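Local atomic coordinates of P domain of VPI (Norovirus Hu/GI.7/TCH-060/USA/2003, PDB entry 4P1V), a protein that forms the protruding P domain of the norovirus capsid protein and binds the H-type 2 histo-blood group antigen. Residues L53-V58 / E93-L98; G156-V161 / S206-V211. All coordinates share one frame; numbering follows the deposited sequence.

Contact 1. Residues L53-V58 / E93-L98; sequences LGTTPV and ESPAPL
Thr-55 sits in the bend of 93-98, its methyl group turned onto Pro-95 and Ala-96 and its carbonyl oxygen onto Leu-98. With chi1 at 52°, OG1 stands between the backbone N and the carbonyl carbon, and CG2, beside the backbone N, is swung into the bend. CG2 lies over the flat side of the Pro-95 ring, 3.8 Å from its CD, while Ala-96 contributes both CB, 3.9 Å from Thr-55 CG2, and its carbonyl oxygen. The hydroxyl end finds its partner outside this pair of segments, in a hydrogen bond with Asn-43 OD1.

Gly-54 and Thr-55 are the two central residues of a type II' beta turn running from Leu-53 to Thr-56, and the positive phi of Gly-54 (62°) suits glycine in the first of them. The turn belongs to the loop before strand 65-73, and it packs against the loop between strands 76-82 and 107-114.

Leu-98 packs against the carbonyl oxygen of Thr-55: its CA makes a CA-H...O contact of 3.2 Å with Thr-55 O, bent to 134° at the hydrogen. Its CD2 reaches 3.6 Å from the same oxygen, and CD1 lies 4.0 Å from Thr-56 O. A water bridges Gly-54 and Ser-94, within hydrogen-bonding distance of Gly-54 O (2.7 Å) and of Ser-94 OG (2.8 Å).

Contact 2. Residues G156-V161 / S206-V211; sequences GTLAWV and SDFPIV. With FUC (alpha-L-fucopyranose), chain E.
Phe-208 turns the edge of its ring to strand residue Leu-158, whose carbonyl oxygen lies in the ring plane 3.6 Å from CZ. One face of the phenyl carries CD of the next residue, Pro-209, 3.4 Å above the plane and offset toward the rim. Ala-159 O and Trp-160 CA approach the same ring obliquely. With CG opposite the backbone N (chi1 -166°), the phenyl reaches across to the strand and meets Leu-158 CG. The indole of Trp-160 has a sugar at its edge: fucose O5 lies in the ring plane 3.6 Å from CH2, while Arg-126 hydrogen-bonds to the same sugar. His-109 stacks on the indole. Val-211 CG2 comes obliquely to the indole at 3.8 Å from CZ3, with the two side chains running alongside each other.

Trp-160 and Ala-159 together face His-109, which makes a classic beta bulge in strand 153-162 of the antiparallel sheet. Just past it, Val-161 forms a single bridge to the loop in the bonding pattern of parallel strands: its N donates to Pro-209 O (3.2 Å), in the carbonyl plane, and its O accepts from Val-211 N (2.9 Å) along a nearly straight N-H...O of 172°.

Against the bulge itself, the Pro-209 ring fits closely, with CG 3.2 Å from Ala-159 O and CB against Trp-160 CB. At the bridged pair, Val-161 CG2 packs alongside Ile-210 CG1 at 3.8 Å. The second subunit also borders this region: its Phe-113 packs on Pro-209 and its Pro-123 on Trp-160.

In the fold
From the N terminus, the chain passes strand 28-30 and reaches 53-58, then makes strands 65-73 and 76-82 before returning at 93-98, so contact 1 closes a loop that holds this hairpin. The chain then adds strands 107-114, 125-129 and 141-144 and enters 153-162, where contact 2 opens; it closes after strand 200-206. The two loops are therefore in series, neither nested nor crossed, with centres about 20 Å apart and nearest atoms about 9 Å apart. Contact 1 joins the loop leading into the six-stranded sheet to a loop within it, whereas contact 2 ties that sheet to the loop leaving strand 200-206 of the seven-stranded sheet.

Contact 1. Residues L53-V58 / E93-L98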
ATOM      1  N   LEU A  53       3.053  -5.376  16.109  1.00  4.38           N
ATOM      2  CA  LEU A  53       2.489  -6.522  16.817  1.00  4.76           C
ATOM      3  C   LEU A  53       1.784  -7.448  15.833  1.00  4.15           C
ATOM      4  O   LEU A  53       1.373  -7.034  14.749  1.00  4.21           O
ATOM      5  CB  LEU A  53       1.459  -6.060  17.846  1.00  5.05           C
ATOM      6  CG  LEU A  53       1.930  -4.994  18.836  1.00  6.08           C
ATOM      7  CD1 LEU A  53       0.766  -4.485  19.671  1.00  7.04           C
ATOM      8  CD2 LEU A  53       3.047  -5.522  19.714  1.00  8.45           C
ATOM      9  N   GLY A  54       1.638  -8.715  16.210  1.00  4.35           N
ATOM     10  CA  GLY A  54       0.941  -9.650  15.349  1.00  4.01           C
ATOM     11  C   GLY A  54       1.648  -9.820  14.013  1.00  4.09           C
ATOM     12  O   GLY A  54       2.874  -9.914  13.954  1.00  5.46           O
ATOM     13  N   THR A  55       0.881  -9.822  12.929  1.00  3.40           N
ATOM     14  CA  THR A  55       1.468  -9.976  11.606  1.00  2.73           C
ATOM     15  C   THR A  55       1.640  -8.627  10.896  1.00  2.52           C
ATOM     16  O   THR A  55       1.961  -8.584   9.719  1.00  4.07           O
ATOM     17  CB  THR A  55       0.596 -10.897  10.721  1.00  2.81           C
ATOM     18  OG1 THR A  55      -0.750 -10.418  10.732  1.00  3.30           O
ATOM     19  CG2 THR A  55       0.594 -12.329  11.251  1.00  3.40           C
ATOM     20  N   THR A  56       1.451  -7.530  11.624  1.00  2.71           N
ATOM     21  CA  THR A  56       1.439  -6.206  11.007  1.00  2.61           C
ATOM     22  C   THR A  56       2.756  -5.866  10.322  1.00  2.54           C
ATOM     23  O   THR A  56       3.820  -5.963  10.939  1.00  3.15           O
ATOM     24  CB  THR A  56       1.160  -5.161  12.089  1.00  2.93           C
ATOM     25  OG1 THR A  56      -0.061  -5.501  12.750  1.00  3.46           O
ATOM     26  CG2 THR A  56       1.064  -3.739  11.503  1.00  2.92           C
ATOM     27  N   PRO A  57       2.695  -5.483   9.024  1.00  3.05           N
ATOM     28  CA  PRO A  57       3.866  -5.022   8.282  1.00  2.87           C
ATOM     29  C   PRO A  57       3.925  -3.503   8.299  1.00  4.22           C
ATOM     30  O   PRO A  57       3.067  -2.881   8.914  1.00  4.53           O
ATOM     31  CB  PRO A  57       3.572  -5.505   6.867  1.00  2.16           C
ATOM     32  CG  PRO A  57       2.051  -5.262   6.747  1.00  2.71           C
ATOM     33  CD  PRO A  57       1.525  -5.667   8.132  1.00  3.28           C
ATOM     34  N   VAL A  58       4.938  -2.924   7.657  1.00  2.93           N
ATOM     35  CA  VAL A  58       5.122  -1.481   7.672  1.00  3.48           C
ATOM     36  C   VAL A  58       4.379  -0.739   6.561  1.00  5.00           C
ATOM     37  O   VAL A  58       3.796   0.310   6.814  1.00  4.90           O
ATOM     38  CB  VAL A  58       6.621  -1.155   7.606  1.00  4.61           C
ATOM     39  CG1 VAL A  58       6.865   0.373   7.478  1.00 10.82           C
ATOM     40  CG2 VAL A  58       7.296  -1.743   8.839  1.00  7.54           C
ATOM     41  N   GLU A  93       8.206 -16.082  16.346  1.00 10.89           N
ATOM     42  CA  GLU A  93       7.729 -14.841  16.960  1.00 10.79           C
ATOM     43  C   GLU A  93       6.446 -14.217  16.378  1.00 12.52           C
ATOM     44  O   GLU A  93       5.977 -13.209  16.894  1.00 12.34           O
ATOM     45  CB  GLU A  93       8.847 -13.796  16.981  1.00 11.71           C
ATOM     46  CG  GLU A  93       9.311 -13.387  15.602  1.00 10.35           C
ATOM     47  CD  GLU A  93      10.357 -12.299  15.615  1.00 13.51           C
ATOM     48  OE1 GLU A  93      10.713 -11.821  16.712  1.00 15.87           O
ATOM     49  OE2 GLU A  93      10.821 -11.929  14.513  1.00 15.69           O
ATOM     50  N   SER A  94       5.892 -14.782  15.305  1.00  9.11           N
ATOM     51  CA  SER A  94       4.696 -14.201  14.690  1.00  6.38           C
ATOM     52  C   SER A  94       3.704 -15.288  14.296  1.00  7.19           C
ATOM     53  O   SER A  94       4.110 -16.426  14.109  1.00  8.87           O
ATOM     54  CB  SER A  94       5.122 -13.382  13.476  1.00  9.74           C
ATOM     55  OG  SER A  94       6.093 -12.442  13.871  1.00 16.90           O
ATOM     56  N   PRO A  95       2.401 -14.948  14.195  1.00  5.12           N
ATOM     57  CA  PRO A  95       1.373 -15.948  13.844  1.00  5.17           C
ATOM     58  C   PRO A  95       1.485 -16.488  12.425  1.00  3.55           C
ATOM     59  O   PRO A  95       0.980 -17.572  12.149  1.00  4.01           O
ATOM     60  CB  PRO A  95       0.064 -15.164  13.971  1.00  8.08           C
ATOM     61  CG  PRO A  95       0.370 -14.081  14.943  1.00  6.83           C
ATOM     62  CD  PRO A  95       1.793 -13.682  14.630  1.00  7.76           C
ATOM     63  N   ALA A  96       2.113 -15.710  11.547  1.00  4.12           N
ATOM     64  CA  ALA A  96       2.194 -15.979  10.113  1.00  3.97           C
ATOM     65  C   ALA A  96       3.186 -14.952   9.558  1.00  2.83           C
ATOM     66  O   ALA A  96       3.637 -14.082  10.303  1.00  3.75           O
ATOM     67  CB  ALA A  96       0.817 -15.814   9.472  1.00  5.41           C
ATOM     68  N   PRO A  97       3.528 -15.031   8.258  1.00  2.63           N
ATOM     69  CA  PRO A  97       4.427 -14.033   7.666  1.00  4.86           C
ATOM     70  C   PRO A  97       3.838 -12.624   7.805  1.00  4.31           C
ATOM     71  O   PRO A  97       2.621 -12.490   7.829  1.00  2.57           O
ATOM     72  CB  PRO A  97       4.494 -14.467   6.198  1.00  3.26           C
ATOM     73  CG  PRO A  97       4.253 -15.989   6.263  1.00  3.96           C
ATOM     74  CD  PRO A  97       3.194 -16.109   7.304  1.00  2.57           C
ATOM     75  N   LEU A  98       4.670 -11.600   7.922  1.00  2.46           N
ATOM     76  CA  LEU A  98       4.143 -10.249   8.023  1.00  2.39           C
ATOM     77  C   LEU A  98       3.301  -9.913   6.790  1.00  2.56           C
ATOM     78  O   LEU A  98       3.641 -10.279   5.657  1.00  3.21           O
ATOM     79  CB  LEU A  98       5.273  -9.252   8.216  1.00  4.38           C
ATOM     80  CG  LEU A  98       6.098  -9.470   9.481  1.00  2.97           C
ATOM     81  CD1 LEU A  98       6.944  -8.225   9.728  1.00  6.35           C
ATOM     82  CD2 LEU A  98       5.231  -9.820  10.701  1.00  5.59           C
TER
HETATM   83  O   HOH W   1       4.975 -10.450  15.545  1.00 20.65           O

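Contact 2. Residues G156-V161 / S206-V211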
ATOM      1  N   GLY A 156       1.393 -12.716  -4.112  1.00  3.84           N
ATOM      2  CA  GLY A 156       0.133 -12.126  -4.501  1.00  7.13           C
ATOM      3  C   GLY A 156      -0.643 -11.449  -3.407  1.00  5.01           C
ATOM      4  O   GLY A 156      -0.149 -11.283  -2.298  1.00  5.66           O
ATOM      5  N   THR A 157      -1.879 -11.082  -3.729  1.00  3.81           N
ATOM      6  CA  THR A 157      -2.674 -10.196  -2.894  1.00  3.89           C
ATOM      7  C   THR A 157      -4.080 -10.764  -2.752  1.00  5.56           C
ATOM      8  O   THR A 157      -4.639 -11.280  -3.715  1.00  5.37           O
ATOM      9  CB  THR A 157      -2.740  -8.792  -3.535  1.00  3.59           C
ATOM     10  OG1 THR A 157      -1.409  -8.278  -3.666  1.00  6.84           O
ATOM     11  CG2 THR A 157      -3.578  -7.825  -2.694  1.00  4.79           C
ATOM     12  N   LEU A 158      -4.637 -10.684  -1.542  1.00  3.68           N
ATOM     13  CA  LEU A 158      -6.018 -11.074  -1.315  1.00  4.06           C
ATOM     14  C   LEU A 158      -6.913 -10.241  -2.230  1.00  5.10           C
ATOM     15  O   LEU A 158      -6.863  -9.007  -2.203  1.00  5.73           O
ATOM     16  CB  LEU A 158      -6.394 -10.846   0.148  1.00  4.11           C
ATOM     17  CG  LEU A 158      -7.819 -11.252   0.511  1.00  2.71           C
ATOM     18  CD1 LEU A 158      -8.013 -12.752   0.379  1.00  5.64           C
ATOM     19  CD2 LEU A 158      -8.140 -10.809   1.919  1.00  5.49           C
ATOM     20  N   ALA A 159      -7.708 -10.922  -3.050  1.00  3.17           N
ATOM     21  CA  ALA A 159      -8.565 -10.263  -4.035  1.00  4.99           C
ATOM     22  C   ALA A 159     -10.003 -10.165  -3.561  1.00  4.28           C
ATOM     23  O   ALA A 159     -10.658  -9.158  -3.776  1.00  5.09           O
ATOM     24  CB  ALA A 159      -8.514 -10.992  -5.368  1.00  3.19           C
ATOM     25  N   TRP A 160     -10.515 -11.233  -2.953  1.00  4.47           N
ATOM     26  CA  TRP A 160     -11.876 -11.217  -2.441  1.00  3.59           C
ATOM     27  C   TRP A 160     -12.084 -12.366  -1.488  1.00  5.55           C
ATOM     28  O   TRP A 160     -11.254 -13.267  -1.428  1.00  3.25           O
ATOM     29  CB  TRP A 160     -12.897 -11.265  -3.579  1.00  5.18           C
ATOM     30  CG  TRP A 160     -12.793 -12.385  -4.607  1.00  4.00           C
ATOM     31  CD1 TRP A 160     -11.904 -12.475  -5.640  1.00  3.59           C
ATOM     32  CD2 TRP A 160     -13.678 -13.519  -4.744  1.00  5.62           C
ATOM     33  NE1 TRP A 160     -12.161 -13.602  -6.395  1.00  3.93           N
ATOM     34  CE2 TRP A 160     -13.243 -14.255  -5.865  1.00  4.38           C
ATOM     35  CE3 TRP A 160     -14.787 -13.978  -4.023  1.00  5.07           C
ATOM     36  CZ2 TRP A 160     -13.884 -15.441  -6.290  1.00  5.61           C
ATOM     37  CZ3 TRP A 160     -15.424 -15.149  -4.445  1.00  7.31           C
ATOM     38  CH2 TRP A 160     -14.964 -15.865  -5.562  1.00  6.14           C
ATOM     39  N   VAL A 161     -13.187 -12.335  -0.736  1.00  3.59           N
ATOM     40  CA  VAL A 161     -13.476 -13.411   0.213  1.00  4.85           C
ATOM     41  C   VAL A 161     -14.920 -13.901   0.051  1.00  4.51           C
ATOM     42  O   VAL A 161     -15.766 -13.194  -0.483  1.00  5.92           O
ATOM     43  CB  VAL A 161     -13.229 -12.963   1.671  1.00  3.75           C
ATOM     44  CG1 VAL A 161     -11.747 -12.610   1.888  1.00  4.66           C
ATOM     45  CG2 VAL A 161     -14.123 -11.791   2.023  1.00  5.32           C
ATOM     46  N   SER A 206     -13.338   0.121   5.137  1.00  6.01           N
ATOM     47  CA  SER A 206     -13.125   0.182   3.689  1.00  4.65           C
ATOM     48  C   SER A 206     -14.071  -0.729   2.926  1.00  7.09           C
ATOM     49  O   SER A 206     -14.437  -1.803   3.401  1.00  5.73           O
ATOM     50  CB  SER A 206     -11.712  -0.274   3.339  1.00  4.33           C
ATOM     51  OG  SER A 206     -10.755   0.630   3.836  1.00  5.14           O
ATOM     52  N   ASP A 207     -14.454  -0.300   1.730  1.00  6.46           N
ATOM     53  CA  ASP A 207     -15.113  -1.208   0.801  1.00  6.10           C
ATOM     54  C   ASP A 207     -14.121  -2.290   0.367  1.00  6.30           C
ATOM     55  O   ASP A 207     -12.932  -2.030   0.196  1.00  7.39           O
ATOM     56  CB  ASP A 207     -15.591  -0.452  -0.434  1.00  9.25           C
ATOM     57  CG  ASP A 207     -16.606   0.625  -0.111  1.00 14.67           C
ATOM     58  OD1 ASP A 207     -17.434   0.433   0.807  1.00 16.38           O
ATOM     59  OD2 ASP A 207     -16.556   1.680  -0.771  1.00 19.57           O
ATOM     60  N   PHE A 208     -14.625  -3.515   0.182  1.00  5.76           N
ATOM     61  CA  PHE A 208     -13.806  -4.628  -0.286  1.00  5.01           C
ATOM     62  C   PHE A 208     -14.750  -5.712  -0.786  1.00  5.77           C
ATOM     63  O   PHE A 208     -15.835  -5.873  -0.243  1.00  7.69           O
ATOM     64  CB  PHE A 208     -12.955  -5.188   0.861  1.00  6.65           C
ATOM     65  CG  PHE A 208     -11.858  -6.107   0.397  1.00  6.58           C
ATOM     66  CD1 PHE A 208     -10.723  -5.584  -0.202  1.00  9.74           C
ATOM     67  CD2 PHE A 208     -11.967  -7.487   0.522  1.00  9.50           C
ATOM     68  CE1 PHE A 208      -9.702  -6.417  -0.660  1.00 10.78           C
ATOM     69  CE2 PHE A 208     -10.948  -8.333   0.068  1.00  8.52           C
ATOM     70  CZ  PHE A 208      -9.815  -7.798  -0.524  1.00  9.25           C
ATOM     71  N   PRO A 209     -14.356  -6.464  -1.826  1.00  5.41           N
ATOM     72  CA  PRO A 209     -15.306  -7.461  -2.340  1.00  5.78           C
ATOM     73  C   PRO A 209     -15.487  -8.675  -1.417  1.00  5.68           C
ATOM     74  O   PRO A 209     -14.596  -9.514  -1.264  1.00  6.43           O
ATOM     75  CB  PRO A 209     -14.737  -7.844  -3.716  1.00  7.16           C
ATOM     76  CG  PRO A 209     -13.318  -7.381  -3.707  1.00  6.95           C
ATOM     77  CD  PRO A 209     -13.196  -6.268  -2.721  1.00  5.32           C
ATOM     78  N   ILE A 210     -16.634  -8.692  -0.751  1.00  6.95           N
ATOM     79  CA  ILE A 210     -17.040  -9.774   0.140  1.00  6.15           C
ATOM     80  C   ILE A 210     -18.307 -10.393  -0.421  1.00  7.08           C
ATOM     81  O   ILE A 210     -19.332  -9.721  -0.537  1.00  8.51           O
ATOM     82  CB  ILE A 210     -17.357  -9.209   1.530  1.00  7.45           C
ATOM     83  CG1 ILE A 210     -16.127  -8.539   2.131  1.00  7.63           C
ATOM     84  CG2 ILE A 210     -17.855 -10.301   2.472  1.00  9.26           C
ATOM     85  CD1 ILE A 210     -16.427  -7.872   3.464  1.00  8.53           C
ATOM     86  N   VAL A 211     -18.243 -11.673  -0.781  1.00  7.12           N
ATOM     87  CA  VAL A 211     -19.438 -12.373  -1.205  1.00  9.09           C
ATOM     88  C   VAL A 211     -20.169 -12.840   0.057  1.00  7.97           C
ATOM     89  O   VAL A 211     -19.587 -13.504   0.928  1.00 10.23           O
ATOM     90  CB  VAL A 211     -19.069 -13.575  -2.111  1.00  8.84           C
ATOM     91  CG1 VAL A 211     -20.298 -14.432  -2.409  1.00  8.70           C
ATOM     92  CG2 VAL A 211     -18.442 -13.076  -3.421  1.00 11.29           C
TER
HETATM   93  C1  FUC E   3     -15.711 -19.466  -5.379  1.00  4.35           C
HETATM   94  C2  FUC E   3     -14.583 -19.656  -6.379  1.00  5.05           C
HETATM   95  C3  FUC E   3     -15.054 -20.554  -7.511  1.00  7.72           C
HETATM   96  C4  FUC E   3     -16.328 -19.985  -8.113  1.00 10.11           C
HETATM   97  C5  FUC E   3     -17.359 -19.777  -7.016  1.00  8.49           C
HETATM   98  C6  FUC E   3     -18.639 -19.196  -7.621  1.00 11.05           C
HETATM   99  O2  FUC E   3     -13.457 -20.260  -5.724  1.00  6.99           O
HETATM  100  O3  FUC E   3     -14.037 -20.625  -8.521  1.00 10.68           O
HETATM  101  O4  FUC E   3     -16.040 -18.729  -8.745  1.00 13.48           O
HETATM  102  O5  FUC E   3     -16.838 -18.867  -6.035  1.00  5.32           O